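Anaerobically-induced outer membrane porin OprE (Pseudomonas aeruginosa, PDB 4FRX) probably acts as a porin of the OprD family, a beta-barrel of the outer membrane that lets small solutes pass. Local coordinates at residues G332-R336 with A337-T341; Y346-D349 with F350-G354; I370-R374 with G375-E379. One frame throughout, in Å; residues are numbered along the deposited sequence.

Contact 1: residues G332-R336 with A337-T341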
loop_
_atom_site.group_PDB
_atom_site.type_symbol
_atom_site.label_atom_id
_atom_site.label_comp_id
_atom_site.label_asym_id
_atom_site.label_seq_id
_atom_site.Cartn_x
_atom_site.Cartn_y
_atom_site.Cartn_z
ATOM N N GLY A 332 4.023 -11.800 -2.974
ATOM C CA GLY A 332 2.768 -12.282 -2.409
ATOM C C GLY A 332 2.213 -11.376 -1.325
ATOM O O GLY A 332 2.877 -10.419 -0.908
ATOM N N LYS A 333 0.993 -11.665 -0.874
ATOM C CA LYS A 333 0.419 -10.949 0.261
ATOM C C LYS A 333 -0.078 -11.900 1.353
ATOM O O LYS A 333 -0.503 -11.454 2.420
ATOM C CB LYS A 333 -0.717 -10.015 -0.184
ATOM C CG LYS A 333 -0.290 -8.957 -1.202
ATOM C CD LYS A 333 -1.456 -8.038 -1.567
ATOM C CE LYS A 333 -1.092 -7.096 -2.730
ATOM N NZ LYS A 333 0.075 -6.222 -2.404
ATOM N N PHE A 334 -0.015 -13.202 1.080
ATOM C CA PHE A 334 -0.462 -14.247 2.022
ATOM C C PHE A 334 -1.843 -13.933 2.607
ATOM O O PHE A 334 -2.078 -14.089 3.798
ATOM C CB PHE A 334 0.589 -14.448 3.129
ATOM C CG PHE A 334 1.915 -14.896 2.601
ATOM C CD1 PHE A 334 2.740 -14.002 1.919
ATOM C CD2 PHE A 334 2.321 -16.209 2.740
ATOM C CE1 PHE A 334 3.957 -14.411 1.390
ATOM C CE2 PHE A 334 3.537 -16.630 2.223
ATOM C CZ PHE A 334 4.359 -15.731 1.540
ATOM N N GLN A 335 -2.749 -13.524 1.731
ATOM C CA GLN A 335 -4.007 -12.925 2.130
ATOM C C GLN A 335 -5.192 -13.834 1.840
ATOM O O GLN A 335 -6.340 -13.415 1.952
ATOM C CB GLN A 335 -4.168 -11.571 1.425
ATOM C CG GLN A 335 -4.764 -11.612 0.017
ATOM C CD GLN A 335 -3.949 -12.422 -0.991
ATOM O OE1 GLN A 335 -2.799 -12.796 -0.741
ATOM N NE2 GLN A 335 -4.558 -12.701 -2.146
ATOM N N ARG A 336 -4.906 -15.090 1.501
ATOM C CA ARG A 336 -5.930 -16.012 1.017
ATOM C C ARG A 336 -6.742 -16.617 2.149
ATOM O O ARG A 336 -6.232 -16.816 3.244
ATOM C CB ARG A 336 -5.285 -17.147 0.217
ATOM C CG ARG A 336 -4.338 -16.674 -0.896
ATOM C CD ARG A 336 -3.598 -17.876 -1.473
ATOM N NE ARG A 336 -2.306 -17.516 -2.055
ATOM C CZ ARG A 336 -2.128 -17.162 -3.325
ATOM N NH1 ARG A 336 -3.163 -17.114 -4.157
ATOM N NH2 ARG A 336 -0.914 -16.856 -3.763
ATOM N N ALA A 337 -8.006 -16.916 1.870
ATOM C CA ALA A 337 -8.899 -17.546 2.847
ATOM C C ALA A 337 -8.277 -18.739 3.569
ATOM O O ALA A 337 -7.822 -19.682 2.928
ATOM C CB ALA A 337 -10.195 -17.990 2.166
ATOM N N GLY A 338 -8.263 -18.676 4.903
ATOM C CA GLY A 338 -7.777 -19.765 5.730
ATOM C C GLY A 338 -6.304 -19.716 6.079
ATOM O O GLY A 338 -5.859 -20.405 6.986
ATOM N N GLU A 339 -5.547 -18.875 5.392
ATOM C CA GLU A 339 -4.091 -18.964 5.447
ATOM C C GLU A 339 -3.501 -18.497 6.793
ATOM O O GLU A 339 -3.818 -17.418 7.280
ATOM C CB GLU A 339 -3.494 -18.162 4.289
ATOM C CG GLU A 339 -2.009 -18.396 4.054
ATOM C CD GLU A 339 -1.518 -17.783 2.750
ATOM O OE1 GLU A 339 -2.270 -17.005 2.104
ATOM O OE2 GLU A 339 -0.368 -18.092 2.362
ATOM N N ARG A 340 -2.647 -19.329 7.382
ATOM C CA ARG A 340 -1.855 -18.927 8.534
ATOM C C ARG A 340 -0.436 -18.764 8.049
ATOM O O ARG A 340 0.059 -19.617 7.329
ATOM C CB ARG A 340 -1.874 -20.017 9.612
ATOM C CG ARG A 340 -3.187 -20.176 10.348
ATOM C CD ARG A 340 -4.039 -21.312 9.809
ATOM N NE ARG A 340 -5.173 -21.539 10.710
ATOM C CZ ARG A 340 -6.272 -20.794 10.707
ATOM N NH1 ARG A 340 -7.243 -21.044 11.571
ATOM N NH2 ARG A 340 -6.396 -19.789 9.841
ATOM N N THR A 341 0.234 -17.693 8.482
ATOM C CA THR A 341 1.557 -17.370 7.975
ATOM C C THR A 341 2.500 -17.007 9.115
ATOM O O THR A 341 2.188 -16.143 9.916
ATOM C CB THR A 341 1.486 -16.183 6.984
ATOM O OG1 THR A 341 0.549 -16.486 5.941
ATOM C CG2 THR A 341 2.839 -15.912 6.350
HETATM O O HOH W 1 -1.900 -15.294 6.380
#
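R336 is joined to A337, G338 and E339 in a type II beta turn. The turn is closed by E339 N, which donates to R336 O at 3.1 Å. G338 takes the third position of the turn, with a positive phi.

E339 reaches back to both F334 and R336. Its CG is anti to the backbone N (chi1 -168°) and the chain beyond is extended, which takes the carboxylate back across the turn. E339 OE1 receives a weak bond from R336 N at 3.3 Å. E339 OE2 lies 3.3 Å from F334 CD2, and the carboxylate and ring planes are 38° apart. The guanidinium of R336 turns elsewhere and makes a salt bridge with E379.

T341 crosses F334 at about a right angle. T341 CG2 is 3.7 Å from F334 CD2, and T341 OG1 packs on F334 CB. One water ties the two limbs together: it donates to F334 O and E339 O and accepts from T341 OG1, the last at 2.8 Å.

The turn leads into strand 340-349. E339 and T341 bond through their backbones to L304 and Q302 of strand 295-305, and R340 bonds to D368 of strand 358-370. F334 packs on L365 of strand 358-370 and on E379 and E381 of strand 377-389.

Contact 2: residues Y346-D349 with F350-G354. With C8E ((hydroxyethyloxy)tri(ethyloxy)octane), chain E.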
loop_
_atom_site.group_PDB
_atom_site.type_symbol
_atom_site.label_atom_id
_atom_site.label_comp_id
_atom_site.label_asym_id
_atom_site.label_seq_id
_atom_site.Cartn_x
_atom_site.Cartn_y
_atom_site.Cartn_z
ATOM N N TYR A 346 15.236 -10.221 9.327
ATOM C CA TYR A 346 16.537 -9.746 9.783
ATOM C C TYR A 346 16.948 -8.493 9.016
ATOM O O TYR A 346 16.788 -8.411 7.794
ATOM C CB TYR A 346 17.640 -10.795 9.649
ATOM C CG TYR A 346 18.983 -10.220 10.041
ATOM C CD1 TYR A 346 19.281 -9.961 11.371
ATOM C CD2 TYR A 346 19.933 -9.886 9.078
ATOM C CE1 TYR A 346 20.497 -9.407 11.743
ATOM C CE2 TYR A 346 21.156 -9.334 9.439
ATOM C CZ TYR A 346 21.432 -9.102 10.776
ATOM O OH TYR A 346 22.643 -8.553 11.148
ATOM N N GLY A 347 17.506 -7.533 9.740
ATOM C CA GLY A 347 18.050 -6.339 9.118
ATOM C C GLY A 347 19.346 -5.881 9.752
ATOM O O GLY A 347 19.617 -6.175 10.913
ATOM N N TYR A 348 20.161 -5.176 8.976
ATOM C CA TYR A 348 21.373 -4.565 9.513
ATOM C C TYR A 348 21.578 -3.188 8.917
ATOM O O TYR A 348 21.535 -3.021 7.696
ATOM C CB TYR A 348 22.611 -5.421 9.252
ATOM C CG TYR A 348 23.821 -4.920 10.026
ATOM C CD1 TYR A 348 23.858 -5.024 11.413
ATOM C CD2 TYR A 348 24.900 -4.329 9.383
ATOM C CE1 TYR A 348 24.934 -4.574 12.139
ATOM C CE2 TYR A 348 25.999 -3.869 10.110
ATOM C CZ TYR A 348 26.001 -4.002 11.493
ATOM O OH TYR A 348 27.059 -3.562 12.254
ATOM N N ASP A 349 21.788 -2.213 9.796
ATOM C CA ASP A 349 22.098 -0.838 9.411
ATOM C C ASP A 349 23.604 -0.642 9.514
ATOM O O ASP A 349 24.160 -0.675 10.608
ATOM C CB ASP A 349 21.377 0.134 10.347
ATOM C CG ASP A 349 21.599 1.600 9.972
ATOM O OD1 ASP A 349 22.570 1.918 9.252
ATOM O OD2 ASP A 349 20.789 2.443 10.406
ATOM N N PHE A 350 24.269 -0.430 8.383
ATOM C CA PHE A 350 25.730 -0.380 8.386
ATOM C C PHE A 350 26.313 0.938 8.903
ATOM O O PHE A 350 27.531 1.109 8.920
ATOM C CB PHE A 350 26.277 -0.680 6.998
ATOM C CG PHE A 350 26.153 -2.113 6.599
ATOM C CD1 PHE A 350 24.969 -2.598 6.064
ATOM C CD2 PHE A 350 27.225 -2.980 6.746
ATOM C CE1 PHE A 350 24.860 -3.915 5.681
ATOM C CE2 PHE A 350 27.118 -4.299 6.367
ATOM C CZ PHE A 350 25.938 -4.768 5.832
ATOM N N ALA A 351 25.448 1.860 9.324
ATOM C CA ALA A 351 25.905 3.110 9.922
ATOM C C ALA A 351 26.703 2.839 11.192
ATOM O O ALA A 351 27.688 3.521 11.480
ATOM C CB ALA A 351 24.729 4.030 10.222
ATOM N N THR A 352 26.287 1.831 11.946
ATOM C CA THR A 352 26.920 1.535 13.227
ATOM C C THR A 352 28.353 1.033 13.053
ATOM O O THR A 352 29.127 0.990 14.013
ATOM C CB THR A 352 26.117 0.477 14.009
ATOM O OG1 THR A 352 26.529 -0.833 13.602
ATOM C CG2 THR A 352 24.631 0.651 13.746
ATOM N N VAL A 353 28.701 0.666 11.824
ATOM C CA VAL A 353 29.983 0.041 11.541
ATOM C C VAL A 353 30.827 0.894 10.579
ATOM O O VAL A 353 31.942 0.519 10.203
ATOM C CB VAL A 353 29.776 -1.433 11.066
ATOM C CG1 VAL A 353 29.907 -1.588 9.556
ATOM C CG2 VAL A 353 30.698 -2.380 11.813
ATOM N N GLY A 354 30.305 2.062 10.211
ATOM C CA GLY A 354 31.086 3.021 9.444
ATOM C C GLY A 354 30.642 3.284 8.017
ATOM O O GLY A 354 31.294 4.039 7.292
HETATM C C1 C8E E . 27.558 -8.598 10.536
HETATM C C2 C8E E . 26.296 -7.943 9.988
HETATM C C3 C8E E . 26.264 -8.003 8.462
HETATM C C4 C8E E . 24.856 -8.301 7.964
HETATM C C5 C8E E . 24.884 -9.233 6.763
HETATM C C6 C8E E . 24.599 -8.446 5.488
HETATM C C7 C8E E . 24.877 -9.271 4.236
HETATM C C8 C8E E . 24.103 -8.700 3.060
HETATM O O9 C8E E . 24.912 -8.665 1.910
HETATM C C10 C8E E . 24.578 -9.681 0.997
HETATM C C11 C8E E . 24.731 -9.145 -0.422
#
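Y348 and F350 make the main side-chain contact. Y348 CG is anti to the backbone N (chi1 -169°), and the edge of its ring meets the face of F350 in a T-shaped stack. The ring centroids are 4.8 Å apart and the planes stand at 90°. Y348 CD2 sits over the centre of the F350 ring, 3.5 Å above its plane. At the far end, Y348 OH is 3.1 Å from T352 OG1 and packs on CB of V353.

The bound detergent C8E lies against both rings and Y346. Its C2 is over the centre of one face of Y348, and its C6 comes to the edge of F350. Its C4 lies at the edge of Y346, whose hydroxyl is hydrogen-bonded to H295. This is consistent with a membrane-facing aromatic patch near the barrel's rim.

D349 turns its carboxylate onto the short 3-10 segment 350-353. D349 OD1 accepts from A351 N at 2.9 Å, with an N-H...O angle of 162°; the donor comes from above the carboxylate plane. This is an Asx turn at the start of the segment. D349 O also packs against CG2 of T352.

The contact ends strand 340-349. Y348 bonds through its backbone to F360 of strand 358-370. D349 bonds to G294, just before strand 295-305, and F350 packs on L358 as strand 358-370 begins.

Contact 3: residues I370-R374 with G375-E379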
loop_
_atom_site.group_PDB
_atom_site.type_symbol
_atom_site.label_atom_id
_atom_site.label_comp_id
_atom_site.label_asym_id
_atom_site.label_seq_id
_atom_site.Cartn_x
_atom_site.Cartn_y
_atom_site.Cartn_z
ATOM N N ILE A 370 -4.092 -22.870 3.392
ATOM C CA ILE A 370 -4.823 -22.163 2.353
ATOM C C ILE A 370 -5.962 -23.058 1.863
ATOM O O ILE A 370 -5.725 -24.161 1.381
ATOM C CB ILE A 370 -3.908 -21.819 1.166
ATOM C CG1 ILE A 370 -2.736 -20.947 1.631
ATOM C CG2 ILE A 370 -4.695 -21.103 0.073
ATOM C CD1 ILE A 370 -1.685 -20.733 0.560
ATOM N N LYS A 371 -7.201 -22.597 1.983
ATOM C CA LYS A 371 -8.330 -23.429 1.572
ATOM C C LYS A 371 -8.506 -23.392 0.054
ATOM O O LYS A 371 -8.560 -22.321 -0.552
ATOM C CB LYS A 371 -9.607 -22.968 2.279
ATOM C CG LYS A 371 -9.570 -23.167 3.796
ATOM C CD LYS A 371 -9.565 -24.658 4.135
ATOM C CE LYS A 371 -9.412 -24.915 5.637
ATOM N NZ LYS A 371 -7.980 -24.962 6.056
ATOM N N THR A 372 -8.565 -24.559 -0.578
ATOM C CA THR A 372 -8.652 -24.573 -2.041
ATOM C C THR A 372 -9.457 -25.774 -2.474
ATOM O O THR A 372 -9.769 -26.653 -1.667
ATOM C CB THR A 372 -7.264 -24.701 -2.766
ATOM O OG1 THR A 372 -6.804 -26.062 -2.700
ATOM C CG2 THR A 372 -6.207 -23.744 -2.217
ATOM N N ALA A 373 -9.784 -25.807 -3.757
ATOM C CA ALA A 373 -10.541 -26.923 -4.312
ATOM C C ALA A 373 -9.728 -28.214 -4.252
ATOM O O ALA A 373 -10.291 -29.310 -4.355
ATOM C CB ALA A 373 -10.943 -26.613 -5.736
ATOM N N ARG A 374 -8.408 -28.074 -4.090
ATOM C CA ARG A 374 -7.495 -29.218 -4.006
ATOM C C ARG A 374 -7.143 -29.601 -2.570
ATOM O O ARG A 374 -6.242 -30.417 -2.350
ATOM C CB ARG A 374 -6.195 -28.927 -4.773
ATOM C CG ARG A 374 -6.330 -28.975 -6.299
ATOM C CD ARG A 374 -5.066 -28.470 -6.997
ATOM N NE ARG A 374 -5.203 -28.468 -8.453
ATOM C CZ ARG A 374 -5.776 -27.489 -9.147
ATOM N NH1 ARG A 374 -6.279 -26.431 -8.521
ATOM N NH2 ARG A 374 -5.864 -27.568 -10.470
ATOM N N GLY A 375 -7.842 -29.015 -1.599
ATOM C CA GLY A 375 -7.528 -29.243 -0.199
ATOM C C GLY A 375 -6.611 -28.150 0.316
ATOM O O GLY A 375 -6.483 -27.098 -0.327
ATOM N N ASP A 376 -5.983 -28.381 1.466
ATOM C CA ASP A 376 -5.083 -27.386 2.054
ATOM C C ASP A 376 -3.789 -27.212 1.250
ATOM O O ASP A 376 -3.156 -28.185 0.835
ATOM C CB ASP A 376 -4.770 -27.744 3.516
ATOM C CG ASP A 376 -5.916 -27.406 4.469
ATOM O OD1 ASP A 376 -6.964 -26.931 3.988
ATOM O OD2 ASP A 376 -5.753 -27.592 5.699
ATOM N N GLN A 377 -3.422 -25.959 0.990
ATOM C CA GLN A 377 -2.210 -25.665 0.228
ATOM C C GLN A 377 -1.250 -24.744 0.996
ATOM O O GLN A 377 -1.628 -24.116 1.995
ATOM C CB GLN A 377 -2.569 -25.033 -1.117
ATOM C CG GLN A 377 -2.427 -25.968 -2.327
ATOM C CD GLN A 377 -3.432 -27.106 -2.395
ATOM O OE1 GLN A 377 -4.376 -27.164 -1.631
ATOM N NE2 GLN A 377 -3.225 -28.018 -3.332
ATOM N N SER A 378 -0.008 -24.674 0.529
ATOM C CA SER A 378 0.997 -23.833 1.170
ATOM C C SER A 378 1.774 -22.999 0.162
ATOM O O SER A 378 1.701 -23.226 -1.040
ATOM C CB SER A 378 1.963 -24.704 1.996
ATOM O OG SER A 378 2.643 -25.626 1.166
ATOM N N GLU A 379 2.523 -22.023 0.670
ATOM C CA GLU A 379 3.342 -21.161 -0.170
ATOM C C GLU A 379 4.389 -20.479 0.710
ATOM O O GLU A 379 4.219 -20.378 1.929
ATOM C CB GLU A 379 2.492 -20.109 -0.896
ATOM C CG GLU A 379 1.775 -19.128 0.032
ATOM C CD GLU A 379 0.742 -18.274 -0.682
ATOM O OE1 GLU A 379 0.151 -17.387 -0.033
ATOM O OE2 GLU A 379 0.490 -18.499 -1.887
#
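I370 and Q377 form an antiparallel hydrogen-bonded pair, their CA atoms 4.9 Å apart. Q377 N donates to I370 O at 2.9 Å. I370 N donates back to Q377 O. Beyond this pair the chain reverses in a type I beta turn from T372 to G375, where G375 N bonds to T372 O.

T372 braces the turn with one hydroxyl. T372 OG1 donates to G375 O at 2.6 Å, in the carbonyl plane and on a lone pair, and accepts from R374 N in an ST turn. Its chi1 of 77° sets OG1 between the backbone N and the carbonyl carbon, within reach of both partners.

K371 and D376 lie side by side and point the same way. Bends at chi2 and chi4 of the lysine bring K371 NZ to D376 OD1 at 3.0 Å, a salt bridge made on the syn side, tilted out of the carboxylate plane. NZ also bonds to K369 O. At the strand end, I370 CD1 packs 3.7 Å from CD of E379, whose carboxylate also bonds to S409.

This is a beta hairpin, the connection between neighbouring antiparallel strands of a porin barrel.

In the fold
Along the chain the contacts follow in order: contact 1, contact 2, contact 3. Contact 1 opens strand 340-349 and contact 2 closes it, so their centres lie about 31 Å apart. Strand 358-370 then runs back, and contact 3 turns the chain into strand 377-389. Contacts 1 and 3 are thus at the same end of the strands, with centres about 10 Å apart. They touch through R336 and E379, and the carboxylates of E339 and E379 come close. A proton shared there is possible. Contact 2 lies about 39 Å from contact 3 between centres. Contacts 1 and 3 tie neighbouring loops together at one rim of the barrel, while contact 2 begins the turn at the other.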